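Local coordinates for protein amine Dehydrogenase (Pseudomonas putida, PDB 1JMX) that probably serves as the seven-bladed beta-propeller subunit of a quinohemoprotein amine dehydrogenase, which deaminates primary amines oxidatively and passes the electrons on to heme c, at residues V197-P202 / S211-I216; L256-L261 / T296-A301; A81-V86 / E128-A133; T109-Q114 / K123-E128; T47-P52 / T343-I348. All coordinates share one frame; numbering follows the deposited sequence.

Interaction 1 of 5, residues V197-P202 / S211-I216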
# COMPACT_ATOMS: atom_id res chain seq x y z
N VAL B 197 -16.91 -1.29 12.74
CA VAL B 197 -16.18 -1.42 13.99
C VAL B 197 -14.78 -1.97 13.77
O VAL B 197 -14.59 -3.01 13.15
CB VAL B 197 -16.92 -2.33 15.01
CG1 VAL B 197 -16.33 -2.14 16.40
CG2 VAL B 197 -18.40 -2.07 15.02
N LEU B 198 -13.81 -1.22 14.29
CA LEU B 198 -12.40 -1.57 14.21
C LEU B 198 -11.90 -1.30 15.64
O LEU B 198 -11.76 -0.15 16.04
CB LEU B 198 -11.70 -0.68 13.18
CG LEU B 198 -10.21 -0.88 12.86
CD1 LEU B 198 -9.32 -0.20 13.91
CD2 LEU B 198 -9.90 -2.37 12.74
N TYR B 199 -11.69 -2.36 16.41
CA TYR B 199 -11.26 -2.21 17.79
C TYR B 199 -10.37 -3.36 18.25
O TYR B 199 -10.78 -4.51 18.22
CB TYR B 199 -12.49 -2.11 18.69
CG TYR B 199 -12.43 -0.99 19.69
CD1 TYR B 199 -12.68 0.33 19.31
CD2 TYR B 199 -12.11 -1.24 21.03
CE1 TYR B 199 -12.62 1.36 20.22
CE2 TYR B 199 -12.05 -0.20 21.95
CZ TYR B 199 -12.31 1.09 21.54
OH TYR B 199 -12.26 2.11 22.45
N PHE B 200 -9.15 -3.02 18.66
CA PHE B 200 -8.19 -4.01 19.14
C PHE B 200 -7.76 -3.71 20.56
O PHE B 200 -6.72 -4.17 21.02
CB PHE B 200 -6.95 -3.99 18.25
CG PHE B 200 -7.25 -4.23 16.80
CD1 PHE B 200 -8.14 -5.23 16.41
CD2 PHE B 200 -6.66 -3.43 15.82
CE1 PHE B 200 -8.45 -5.43 15.08
CE2 PHE B 200 -6.96 -3.63 14.48
CZ PHE B 200 -7.85 -4.62 14.11
N TRP B 201 -8.58 -2.95 21.28
CA TRP B 201 -8.25 -2.56 22.64
C TRP B 201 -9.32 -2.98 23.66
O TRP B 201 -10.32 -2.29 23.82
CB TRP B 201 -7.99 -1.04 22.68
CG TRP B 201 -6.98 -0.57 21.63
CD1 TRP B 201 -5.62 -0.48 21.77
CD2 TRP B 201 -7.25 -0.13 20.28
NE1 TRP B 201 -5.04 -0.03 20.61
CE2 TRP B 201 -6.01 0.19 19.68
CE3 TRP B 201 -8.42 0.02 19.52
CZ2 TRP B 201 -5.92 0.66 18.36
CZ3 TRP B 201 -8.32 0.48 18.21
CH2 TRP B 201 -7.08 0.79 17.64
N PRO B 202 -9.13 -4.15 24.30
CA PRO B 202 -10.08 -4.65 25.30
C PRO B 202 -9.82 -3.94 26.64
O PRO B 202 -9.11 -4.45 27.51
CB PRO B 202 -9.74 -6.14 25.37
CG PRO B 202 -8.25 -6.13 25.18
CD PRO B 202 -8.06 -5.13 24.05
N SER B 211 -16.66 -2.08 26.00
CA SER B 211 -17.06 -0.98 25.14
C SER B 211 -16.19 -0.84 23.90
O SER B 211 -15.01 -1.18 23.91
CB SER B 211 -17.03 0.33 25.93
OG SER B 211 -15.71 0.67 26.30
N MET B 212 -16.81 -0.36 22.83
CA MET B 212 -16.13 -0.14 21.56
C MET B 212 -16.79 1.03 20.86
O MET B 212 -17.97 1.29 21.07
CB MET B 212 -16.24 -1.37 20.66
CG MET B 212 -15.62 -2.63 21.21
SD MET B 212 -15.50 -3.91 19.96
CE MET B 212 -17.21 -4.32 19.73
N LEU B 213 -16.01 1.77 20.07
CA LEU B 213 -16.57 2.87 19.29
C LEU B 213 -16.92 2.28 17.92
O LEU B 213 -16.41 1.23 17.53
CB LEU B 213 -15.55 3.99 19.08
CG LEU B 213 -14.97 4.82 20.22
CD1 LEU B 213 -14.09 5.89 19.62
CD2 LEU B 213 -16.06 5.45 21.06
N TYR B 214 -17.82 2.96 17.22
CA TYR B 214 -18.22 2.55 15.89
C TYR B 214 -18.64 3.79 15.13
O TYR B 214 -18.80 4.85 15.72
CB TYR B 214 -19.36 1.51 15.94
CG TYR B 214 -20.68 2.00 16.49
CD1 TYR B 214 -21.62 2.63 15.67
CD2 TYR B 214 -21.01 1.80 17.84
CE1 TYR B 214 -22.86 3.04 16.17
CE2 TYR B 214 -22.25 2.21 18.35
CZ TYR B 214 -23.16 2.83 17.51
OH TYR B 214 -24.37 3.23 18.00
N THR B 215 -18.72 3.68 13.80
CA THR B 215 -19.17 4.78 12.98
C THR B 215 -20.36 4.24 12.21
O THR B 215 -20.47 3.03 12.01
CB THR B 215 -18.10 5.28 11.97
OG1 THR B 215 -17.75 4.23 11.06
CG2 THR B 215 -16.85 5.77 12.69
N ILE B 216 -21.27 5.12 11.84
CA ILE B 216 -22.45 4.70 11.09
C ILE B 216 -22.93 5.85 10.23
O ILE B 216 -22.77 7.01 10.58
CB ILE B 216 -23.59 4.21 12.05
CG1 ILE B 216 -24.65 3.45 11.25
CG2 ILE B 216 -24.20 5.39 12.81
CD1 ILE B 216 -25.74 2.84 12.08
O HOH W 1 -14.60 1.39 15.33
O HOH W 2 -14.97 2.18 23.90
O HOH W 3 -13.14 -2.93 24.25

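Interaction 2 of 5, residues L256-L261 / T296-A301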
# COMPACT_ATOMS: atom_id res chain seq x y z
N LEU B 256 -11.31 11.16 13.05
CA LEU B 256 -11.32 9.79 13.52
C LEU B 256 -10.72 9.62 14.91
O LEU B 256 -9.84 10.38 15.31
CB LEU B 256 -10.58 8.88 12.54
CG LEU B 256 -11.06 8.79 11.09
CD1 LEU B 256 -10.13 7.84 10.34
CD2 LEU B 256 -12.50 8.30 11.02
N TYR B 257 -11.24 8.61 15.63
CA TYR B 257 -10.79 8.24 16.97
C TYR B 257 -10.61 6.72 16.94
O TYR B 257 -11.41 6.01 16.33
CB TYR B 257 -11.84 8.58 18.04
CG TYR B 257 -12.27 10.03 18.08
CD1 TYR B 257 -13.60 10.37 17.88
CD2 TYR B 257 -11.34 11.05 18.26
CE1 TYR B 257 -14.00 11.70 17.84
CE2 TYR B 257 -11.72 12.38 18.23
CZ TYR B 257 -13.06 12.70 18.01
OH TYR B 257 -13.46 14.01 17.96
N PHE B 258 -9.53 6.22 17.54
CA PHE B 258 -9.28 4.78 17.58
C PHE B 258 -9.94 4.14 18.81
O PHE B 258 -10.55 3.08 18.73
CB PHE B 258 -7.79 4.48 17.54
CG PHE B 258 -7.25 4.26 16.16
CD1 PHE B 258 -8.04 4.49 15.04
CD2 PHE B 258 -5.95 3.81 15.98
CE1 PHE B 258 -7.55 4.28 13.75
CE2 PHE B 258 -5.43 3.58 14.69
CZ PHE B 258 -6.24 3.82 13.58
N THR B 259 -9.77 4.81 19.96
CA THR B 259 -10.36 4.35 21.21
C THR B 259 -11.12 5.48 21.88
O THR B 259 -10.87 6.67 21.61
CB THR B 259 -9.31 3.83 22.20
OG1 THR B 259 -8.44 4.90 22.57
CG2 THR B 259 -8.51 2.69 21.61
N GLY B 260 -12.06 5.10 22.74
CA GLY B 260 -12.86 6.07 23.45
C GLY B 260 -13.38 5.45 24.72
O GLY B 260 -13.78 4.29 24.72
N LEU B 261 -13.33 6.20 25.82
CA LEU B 261 -13.83 5.73 27.11
C LEU B 261 -14.67 6.77 27.82
O LEU B 261 -14.45 7.98 27.69
CB LEU B 261 -12.69 5.34 28.06
CG LEU B 261 -11.99 3.99 27.97
CD1 LEU B 261 -10.96 3.90 29.08
CD2 LEU B 261 -12.99 2.84 28.05
N THR B 296 0.45 11.18 17.35
CA THR B 296 -0.70 10.29 17.37
C THR B 296 -0.62 9.33 18.55
O THR B 296 0.46 8.85 18.90
CB THR B 296 -0.79 9.45 16.07
OG1 THR B 296 -0.95 10.33 14.97
CG2 THR B 296 -1.97 8.51 16.10
N TYR B 297 -1.76 9.13 19.21
CA TYR B 297 -1.88 8.20 20.32
C TYR B 297 -3.06 7.30 19.95
O TYR B 297 -4.01 7.76 19.31
CB TYR B 297 -2.14 8.93 21.64
CG TYR B 297 -0.93 9.61 22.24
CD1 TYR B 297 -0.70 10.97 22.04
CD2 TYR B 297 -0.03 8.89 23.03
CE1 TYR B 297 0.40 11.60 22.61
CE2 TYR B 297 1.08 9.52 23.61
CZ TYR B 297 1.29 10.88 23.38
OH TYR B 297 2.40 11.50 23.91
N TYR B 298 -2.99 6.03 20.31
CA TYR B 298 -4.07 5.09 19.98
C TYR B 298 -5.10 4.83 21.07
O TYR B 298 -6.30 4.86 20.82
CB TYR B 298 -3.49 3.70 19.69
CG TYR B 298 -2.71 3.51 18.42
CD1 TYR B 298 -2.93 4.29 17.29
CD2 TYR B 298 -1.79 2.46 18.33
CE1 TYR B 298 -2.25 4.02 16.09
CE2 TYR B 298 -1.12 2.19 17.16
CZ TYR B 298 -1.35 2.97 16.04
OH TYR B 298 -0.68 2.65 14.88
N CYS B 299 -4.59 4.55 22.26
CA CYS B 299 -5.42 4.13 23.37
C CYS B 299 -5.54 4.98 24.64
O CYS B 299 -4.55 5.32 25.27
CB CYS B 299 -4.95 2.72 23.75
SG CYS B 299 -6.07 1.76 24.72
N VAL B 300 -6.79 5.26 25.03
CA VAL B 300 -7.05 6.01 26.25
C VAL B 300 -7.14 5.04 27.43
O VAL B 300 -7.44 3.86 27.25
CB VAL B 300 -8.39 6.83 26.21
CG1 VAL B 300 -8.27 8.03 25.30
CG2 VAL B 300 -9.56 5.95 25.79
N ALA B 301 -6.83 5.56 28.62
CA ALA B 301 -6.91 4.79 29.86
C ALA B 301 -7.21 5.77 30.99
O ALA B 301 -6.60 6.82 31.08
CB ALA B 301 -5.60 4.04 30.12

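Interaction 3 of 5, residues A81-V86 / E128-A133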
# COMPACT_ATOMS: atom_id res chain seq x y z
N ALA B 81 0.15 -20.98 26.62
CA ALA B 81 -0.71 -21.74 25.75
C ALA B 81 -0.37 -21.41 24.31
O ALA B 81 -0.34 -20.24 23.93
CB ALA B 81 -2.17 -21.42 26.04
N ASN B 82 -0.03 -22.42 23.54
CA ASN B 82 0.27 -22.21 22.14
C ASN B 82 -1.03 -22.46 21.40
O ASN B 82 -1.76 -23.40 21.72
CB ASN B 82 1.37 -23.18 21.67
CG ASN B 82 1.55 -23.17 20.18
OD1 ASN B 82 1.17 -24.11 19.50
ND2 ASN B 82 2.10 -22.09 19.66
N LEU B 83 -1.32 -21.61 20.42
CA LEU B 83 -2.55 -21.71 19.65
C LEU B 83 -2.48 -22.60 18.41
O LEU B 83 -3.41 -22.62 17.61
CB LEU B 83 -3.04 -20.30 19.29
CG LEU B 83 -3.17 -19.33 20.47
CD1 LEU B 83 -3.73 -18.01 19.97
CD2 LEU B 83 -4.06 -19.92 21.56
N SER B 84 -1.41 -23.38 18.29
CA SER B 84 -1.24 -24.28 17.15
C SER B 84 -1.09 -25.72 17.60
O SER B 84 -0.09 -26.37 17.28
CB SER B 84 -0.02 -23.88 16.32
OG SER B 84 -0.15 -22.57 15.83
N SER B 85 -2.08 -26.23 18.33
CA SER B 85 -2.03 -27.60 18.83
C SER B 85 -2.51 -28.66 17.84
O SER B 85 -2.24 -29.84 18.04
CB SER B 85 -2.81 -27.72 20.14
OG SER B 85 -4.16 -27.36 19.95
N VAL B 86 -3.23 -28.24 16.81
CA VAL B 86 -3.71 -29.18 15.79
C VAL B 86 -2.59 -29.40 14.78
O VAL B 86 -2.05 -28.44 14.23
CB VAL B 86 -4.98 -28.65 15.09
CG1 VAL B 86 -5.42 -29.61 13.98
CG2 VAL B 86 -6.09 -28.46 16.10
N GLU B 128 -10.80 -22.20 21.76
CA GLU B 128 -10.06 -23.20 22.51
C GLU B 128 -10.00 -22.72 23.95
O GLU B 128 -9.70 -21.56 24.22
CB GLU B 128 -8.65 -23.37 21.95
CG GLU B 128 -8.62 -23.95 20.56
CD GLU B 128 -7.23 -24.21 20.05
OE1 GLU B 128 -6.26 -23.63 20.57
OE2 GLU B 128 -7.11 -25.02 19.13
N VAL B 129 -10.33 -23.61 24.88
CA VAL B 129 -10.33 -23.30 26.29
C VAL B 129 -9.10 -23.93 26.91
O VAL B 129 -8.78 -25.08 26.63
CB VAL B 129 -11.58 -23.87 26.99
CG1 VAL B 129 -11.66 -23.37 28.42
CG2 VAL B 129 -12.84 -23.51 26.22
N PHE B 130 -8.40 -23.17 27.74
CA PHE B 130 -7.21 -23.67 28.40
C PHE B 130 -7.40 -23.49 29.89
O PHE B 130 -8.05 -22.54 30.33
CB PHE B 130 -5.97 -22.88 27.97
CG PHE B 130 -5.74 -22.88 26.49
CD1 PHE B 130 -6.29 -21.90 25.68
CD2 PHE B 130 -4.97 -23.88 25.89
CE1 PHE B 130 -6.09 -21.91 24.30
CE2 PHE B 130 -4.77 -23.89 24.52
CZ PHE B 130 -5.33 -22.91 23.73
N SER B 131 -6.90 -24.44 30.65
CA SER B 131 -6.98 -24.36 32.09
C SER B 131 -5.70 -23.65 32.49
O SER B 131 -4.61 -24.03 32.04
CB SER B 131 -7.05 -25.75 32.69
OG SER B 131 -7.00 -25.67 34.10
N THR B 132 -5.81 -22.61 33.30
CA THR B 132 -4.64 -21.86 33.73
C THR B 132 -3.73 -22.66 34.65
O THR B 132 -2.55 -22.32 34.83
CB THR B 132 -5.05 -20.55 34.42
OG1 THR B 132 -5.91 -20.84 35.52
CG2 THR B 132 -5.78 -19.65 33.43
N ALA B 133 -4.26 -23.74 35.21
CA ALA B 133 -3.50 -24.60 36.11
C ALA B 133 -2.52 -25.49 35.35
O ALA B 133 -1.59 -26.03 35.95
CB ALA B 133 -4.46 -25.47 36.95
O HOH W 4 -3.75 -24.62 20.28
O HOH W 5 -5.08 -24.85 17.44

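Interaction 4 of 5, residues T109-Q114 / K123-E128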
# COMPACT_ATOMS: atom_id res chain seq x y z
N THR B 109 -10.09 -17.48 20.42
CA THR B 109 -10.59 -18.02 19.16
C THR B 109 -9.40 -18.04 18.21
O THR B 109 -8.59 -17.10 18.15
CB THR B 109 -11.86 -17.31 18.58
OG1 THR B 109 -11.54 -16.61 17.38
CG2 THR B 109 -12.51 -16.42 19.58
N VAL B 110 -9.22 -19.20 17.59
CA VAL B 110 -8.12 -19.46 16.68
C VAL B 110 -8.57 -19.58 15.23
O VAL B 110 -9.46 -20.37 14.90
CB VAL B 110 -7.39 -20.78 17.07
CG1 VAL B 110 -6.23 -21.04 16.15
CG2 VAL B 110 -6.93 -20.73 18.52
N ASN B 111 -7.96 -18.75 14.38
CA ASN B 111 -8.19 -18.75 12.94
C ASN B 111 -7.00 -19.57 12.44
O ASN B 111 -5.89 -19.04 12.33
CB ASN B 111 -8.12 -17.33 12.36
CG ASN B 111 -9.21 -16.39 12.89
OD1 ASN B 111 -9.14 -15.18 12.69
ND2 ASN B 111 -10.22 -16.95 13.52
N PRO B 112 -7.19 -20.87 12.19
CA PRO B 112 -6.07 -21.70 11.72
C PRO B 112 -5.92 -21.83 10.22
O PRO B 112 -6.88 -21.69 9.46
CB PRO B 112 -6.39 -23.04 12.35
CG PRO B 112 -7.87 -23.11 12.19
CD PRO B 112 -8.37 -21.70 12.46
N THR B 113 -4.69 -22.07 9.79
CA THR B 113 -4.39 -22.27 8.39
C THR B 113 -3.55 -23.52 8.25
O THR B 113 -2.51 -23.67 8.89
CB THR B 113 -3.60 -21.10 7.78
OG1 THR B 113 -4.34 -19.89 7.96
CG2 THR B 113 -3.38 -21.32 6.28
N GLN B 114 -4.02 -24.45 7.44
CA GLN B 114 -3.30 -25.67 7.20
C GLN B 114 -2.23 -25.34 6.15
O GLN B 114 -2.56 -24.91 5.05
CB GLN B 114 -4.27 -26.73 6.68
CG GLN B 114 -3.68 -28.11 6.55
CD GLN B 114 -4.70 -29.09 6.02
OE1 GLN B 114 -5.27 -28.88 4.95
NE2 GLN B 114 -4.95 -30.15 6.78
N LYS B 123 -8.86 -22.87 7.34
CA LYS B 123 -9.84 -23.70 8.01
C LYS B 123 -10.79 -22.84 8.82
O LYS B 123 -10.51 -21.67 9.07
CB LYS B 123 -9.13 -24.68 8.94
CG LYS B 123 -8.19 -25.64 8.26
CD LYS B 123 -8.95 -26.59 7.37
CE LYS B 123 -8.06 -27.74 6.93
NZ LYS B 123 -7.46 -28.41 8.14
N PRO B 124 -11.94 -23.41 9.22
CA PRO B 124 -12.92 -22.67 10.02
C PRO B 124 -12.33 -22.33 11.39
O PRO B 124 -11.49 -23.06 11.91
CB PRO B 124 -14.07 -23.67 10.16
CG PRO B 124 -13.99 -24.44 8.90
CD PRO B 124 -12.51 -24.69 8.76
N PRO B 125 -12.72 -21.18 11.97
CA PRO B 125 -12.19 -20.81 13.29
C PRO B 125 -12.75 -21.70 14.41
O PRO B 125 -13.72 -22.45 14.22
CB PRO B 125 -12.66 -19.36 13.44
CG PRO B 125 -12.78 -18.88 12.02
CD PRO B 125 -13.45 -20.05 11.37
N ARG B 126 -12.13 -21.63 15.58
CA ARG B 126 -12.55 -22.41 16.74
C ARG B 126 -12.13 -21.75 18.04
O ARG B 126 -11.12 -21.08 18.09
CB ARG B 126 -11.96 -23.83 16.69
CG ARG B 126 -10.44 -23.86 16.72
CD ARG B 126 -9.88 -25.25 16.59
NE ARG B 126 -8.44 -25.20 16.40
CZ ARG B 126 -7.83 -25.46 15.25
NH1 ARG B 126 -8.53 -25.81 14.17
NH2 ARG B 126 -6.51 -25.33 15.15
N LEU B 127 -12.95 -21.90 19.07
CA LEU B 127 -12.62 -21.36 20.38
C LEU B 127 -11.92 -22.50 21.11
O LEU B 127 -12.35 -23.65 21.02
CB LEU B 127 -13.88 -20.97 21.15
CG LEU B 127 -13.65 -20.33 22.53
CD1 LEU B 127 -13.41 -18.83 22.37
CD2 LEU B 127 -14.84 -20.56 23.43
N GLU B 128 -10.80 -22.20 21.76
CA GLU B 128 -10.06 -23.20 22.51
C GLU B 128 -10.00 -22.72 23.95
O GLU B 128 -9.70 -21.56 24.22
CB GLU B 128 -8.65 -23.37 21.95
CG GLU B 128 -8.62 -23.95 20.56
CD GLU B 128 -7.23 -24.21 20.05
OE1 GLU B 128 -6.26 -23.63 20.57
OE2 GLU B 128 -7.11 -25.02 19.13

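Interaction 5 of 5, residues T47-P52 / T343-I348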
# COMPACT_ATOMS: atom_id res chain seq x y z
N THR B 47 -0.87 -7.50 23.60
CA THR B 47 -2.12 -7.13 24.26
C THR B 47 -2.29 -7.87 25.58
O THR B 47 -2.31 -9.11 25.60
CB THR B 47 -3.32 -7.43 23.34
OG1 THR B 47 -3.18 -6.69 22.13
CG2 THR B 47 -4.63 -7.04 24.02
N ALA B 48 -2.44 -7.12 26.67
CA ALA B 48 -2.59 -7.72 28.00
C ALA B 48 -3.87 -7.38 28.73
O ALA B 48 -4.52 -6.36 28.48
CB ALA B 48 -1.39 -7.35 28.87
N MET B 49 -4.25 -8.29 29.63
CA MET B 49 -5.42 -8.15 30.49
C MET B 49 -5.10 -8.78 31.84
O MET B 49 -4.48 -9.85 31.90
CB MET B 49 -6.65 -8.84 29.90
CG MET B 49 -7.31 -8.08 28.76
SD MET B 49 -8.97 -8.69 28.43
CE MET B 49 -8.66 -9.92 27.22
N MET B 50 -5.48 -8.10 32.91
CA MET B 50 -5.25 -8.57 34.27
C MET B 50 -6.24 -9.65 34.68
O MET B 50 -7.43 -9.55 34.39
CB MET B 50 -5.33 -7.41 35.25
CG MET B 50 -4.16 -6.46 35.16
SD MET B 50 -2.62 -7.34 35.35
CE MET B 50 -2.70 -7.80 37.08
N ALA B 51 -5.74 -10.68 35.35
CA ALA B 51 -6.60 -11.77 35.83
C ALA B 51 -7.29 -11.28 37.09
O ALA B 51 -6.83 -10.33 37.72
CB ALA B 51 -5.77 -13.01 36.12
N PRO B 52 -8.40 -11.93 37.49
CA PRO B 52 -9.15 -11.55 38.69
C PRO B 52 -8.32 -11.52 39.99
O PRO B 52 -8.78 -11.02 41.01
CB PRO B 52 -10.25 -12.62 38.76
CG PRO B 52 -10.46 -12.97 37.33
CD PRO B 52 -9.06 -13.07 36.81
N THR B 343 -2.60 -2.15 24.86
CA THR B 343 -3.68 -1.48 25.58
C THR B 343 -3.37 -1.34 27.08
O THR B 343 -3.19 -2.33 27.79
CB THR B 343 -5.10 -2.12 25.31
OG1 THR B 343 -6.01 -1.77 26.35
CG2 THR B 343 -5.04 -3.59 25.18
N PRO B 344 -3.19 -0.09 27.55
CA PRO B 344 -2.90 0.24 28.95
C PRO B 344 -4.02 -0.26 29.85
O PRO B 344 -5.17 0.11 29.68
CB PRO B 344 -2.84 1.77 28.92
CG PRO B 344 -2.32 2.05 27.55
CD PRO B 344 -3.15 1.12 26.72
N GLN B 345 -3.66 -1.07 30.83
CA GLN B 345 -4.62 -1.68 31.76
C GLN B 345 -4.41 -1.22 33.22
O GLN B 345 -3.34 -1.41 33.79
CB GLN B 345 -4.47 -3.20 31.65
CG GLN B 345 -5.72 -3.97 31.32
CD GLN B 345 -6.43 -3.50 30.07
OE1 GLN B 345 -6.32 -4.11 29.01
NE2 GLN B 345 -7.24 -2.47 30.22
N VAL B 346 -5.45 -0.62 33.80
CA VAL B 346 -5.40 -0.10 35.18
C VAL B 346 -6.10 -1.04 36.19
O VAL B 346 -7.20 -1.54 35.94
CB VAL B 346 -6.02 1.33 35.24
CG1 VAL B 346 -5.89 1.92 36.64
CG2 VAL B 346 -5.34 2.24 34.24
N PHE B 347 -5.46 -1.25 37.34
CA PHE B 347 -6.00 -2.12 38.39
C PHE B 347 -5.47 -1.75 39.78
O PHE B 347 -4.44 -1.10 39.90
CB PHE B 347 -5.64 -3.59 38.11
CG PHE B 347 -4.17 -3.89 38.21
CD1 PHE B 347 -3.63 -4.41 39.38
CD2 PHE B 347 -3.31 -3.62 37.14
CE1 PHE B 347 -2.26 -4.66 39.49
CE2 PHE B 347 -1.94 -3.86 37.24
CZ PHE B 347 -1.42 -4.38 38.42
N ILE B 348 -6.19 -2.18 40.81
CA ILE B 348 -5.79 -1.96 42.21
C ILE B 348 -5.23 -3.31 42.68
O ILE B 348 -5.93 -4.33 42.65
CB ILE B 348 -6.99 -1.59 43.13
CG1 ILE B 348 -7.78 -0.40 42.57
CG2 ILE B 348 -6.49 -1.29 44.53
CD1 ILE B 348 -7.06 0.91 42.65
O HOH W 6 -1.59 -4.34 26.65

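Interaction 1 of 5, residues V197-P202 / S211-I216
Tyr199 carries its ring on a chi1 of -133°, well off the staggered positions, while Met212 holds CG anti to its carbonyl carbon (chi1 -62°) and bends at chi3; together these torsions make the two side chains slide past each other in opposite directions. The contact docks an irregular loop against strand 209-218, the first strand of one blade of the beta-propeller. Met212 presents its backbone flank to the ring: CA stands 3.9 Å from the ring centroid, almost on the ring normal, in a CH-pi contact. Trp201 CE3 lies over the centre of the opposite face, so the phenol is sandwiched between the strand and the indole of its own loop. Met212 SD adds a Met-aromatic contact, standing obliquely 5.1 Å from the centroid of the Tyr199 ring, and separately packs on Tyr199 CB at 3.7 Å. Further along, Val197 splits its branches, CG2 meeting Tyr214 CB at 3.8 Å and CG1 approaching Leu213 O and the methionine end. Polar links run through water. One water joins Trp201 O with Ser211 O, and another accepts from Leu198 N at 2.9 Å while lying in donor position to Leu213 O. The phenol oxygen is also bonded to His203 and to the backbone of Gly260, which fixes the ring's far end. A third water sits 3.1 Å from Tyr199 OH and 2.9 Å from Ser211 OG.

Interaction 2 of 5, residues L256-L261 / T296-A301
Thr259 OG1 is gripped by two hydrogen bonds, both to the backbone of the facing segment. It donates to Tyr298 O over 2.8 Å, meeting a lone pair in the carbonyl plane, and accepts from Val300 N at 3.0 Å. With chi1 at 63°, OG1 takes the crowded position between the backbone N and the carbonyl carbon, and the hydroxyl thus spans Cys299, joining the carbonyl before it to the amide after it. CG2 of the same threonine is turned beside its own N and lies 4.1 Å from Cys299 SG. On one flank Phe258 and Tyr298 run side by side in the same direction; their rings meet obliquely and tightly, Phe258 CD2 being 3.3 Å from Tyr298 CD1. Tyr298 OH continues to an acidic side chain of another protein's chain. On the other flank Val300 CG2 slides past Leu261 CG at 3.8 Å, an apolar counterpart to the aromatic pair. Tyr298 and Cys299 form a classic beta bulge opposite Gly312. The segments 259-261 and 299-301 begin adjacent propeller blades and run nearly parallel, their axes 18° apart, each pairing outward with its own neighbour, strand 269-274 or strand 309-312.

Interaction 3 of 5, residues A81-V86 / E128-A133
Two consecutive blades of the beta-propeller meet here, where strand 76-82, the last of its blade, runs out into a turn beside strand 126-131 of the next. Asn82 shapes that turn: its OD1 accepts from Ser84 N at 2.9 Å, an Asx turn. The apolar half of the contact centres on Phe130, whose CG is anti to the carbonyl carbon (chi1 -57°) and whose ring reaches toward the turn. Ala81 CB sits over the centre of one ring face, 3.8 Å from the centroid, as a CH-pi contact. Leu83 crosses Phe130 at about a right angle and brings CD2 to within 3.9 Å of CZ. Beside this patch the extended Glu128 side chain reaches the turn through water. OE1 is 2.7 Å from a water that also contacts Asn82 O and Ser85 OG, and OE2 is 2.6 Å from a second water that lies 2.8 Å from Leu83 O. That second water also accepts a weak bond from Ser85 N. Arg126 supplies the salt-bridge partner of the carboxylate. A buried carboxylate solvated by two waters and countered by arginine would be expected to stay ionised, while the carbonyls of Asn82 and Leu83 share these waters with it.

Interaction 4 of 5, residues T109-Q114 / K123-E128
Backbone hydrogen bonds come first. Val110 and Arg126 form an antiparallel hydrogen-bonded pair, with Val110 N pointing nearly straight along the C=O axis of Arg126 at 2.7 Å from O, and Arg126 N returning to Val110 O at 3.0 Å. Further on, Lys123 N donates to Pro112 O over 3.1 Å, approaching from above the carbonyl plane. Pro125 CA adds a C-H...O contact to Val110 O, beside the Arg126 N bond. Charged groups follow: Arg126 places CG in the crowded position (chi1 61°), then extends to NE, which meets Glu128 OE2 at 3.0 Å in a salt bridge lying near the guanidinium plane. Its NH1 and the ammonium of Lys123 both pair with Glu89, so one acid ties the two basic tips. Van der Waals packing fills the rest. Pro112 CG approaches the guanidinium obliquely, 3.4 Å from Arg126 NH1, and Val110 CG2 touches Glu128 OE1 at 3.6 Å. On the other face, Thr109 CG2 meets Leu127 CD1 at 3.8 Å. Asn111 OD1 bonds Tyr135 of a neighbouring amine dehydrogenase subunit. Strand 105-115 is held between strand 89-99 and strand 126-131, while the connection between the segments carries the heme c-contacting residues Leu116 to Tyr120.

Interaction 5 of 5, residues T47-P52 / T343-I348
Met50 folds back on itself, bent at chi2 (-54°) and again at chi3, and this curl lays its whole end over the ring of Phe347. Phe347 holds CG in the crowded position between backbone N and carbonyl carbon (chi1 67°), which puts its ring beneath the methionine. Met50 CE stands over the ring centre, 3.9 Å from the centroid, with SD over the same face at 4.4 Å, a Met-aromatic contact joined to a CH-pi one. CG closes in at 3.6 Å from Phe347 CD2. At the opposite end Thr47 and Thr343 cross obliquely and touch by their methyls, CG2 to CG2 at 3.7 Å. In between, Gln345, bent at chi2, packs its side chain against the backbone of Ala48. A water accepts from Ala48 N at 2.9 Å and donates to Thr343 O at 2.8 Å. Strands 47-50 and 345-348 run nearly parallel as innermost strands of adjacent blades, and the second, paired antiparallel with strand 12-18, adds the C-terminus to the N-terminal blade: the ring closure typical of beta-propellers.

How the interactions relate
Interactions 1, 2 and 5 lie toward the middle of the propeller, their centres 9 to 12 Å from the centre of the chain, and touch one another in turn. Tyr199 OH of interaction 1 reaches Gly260 N of interaction 2 at 3.0 Å, Pro202 CD packs on Thr343 CG2 of interaction 5 at 3.6 Å, and Cys299 SG lies 3.6 Å from Pro344 CD, joining interactions 2 and 5. Interactions 3 and 4 sit about 20 Å from the chain's centre and share Glu128; in interaction 4 the side chain of Gln114 is about 11 Å from the bound heme c. Interaction 5 spans nearly the whole chain, enclosing the other four in sequence.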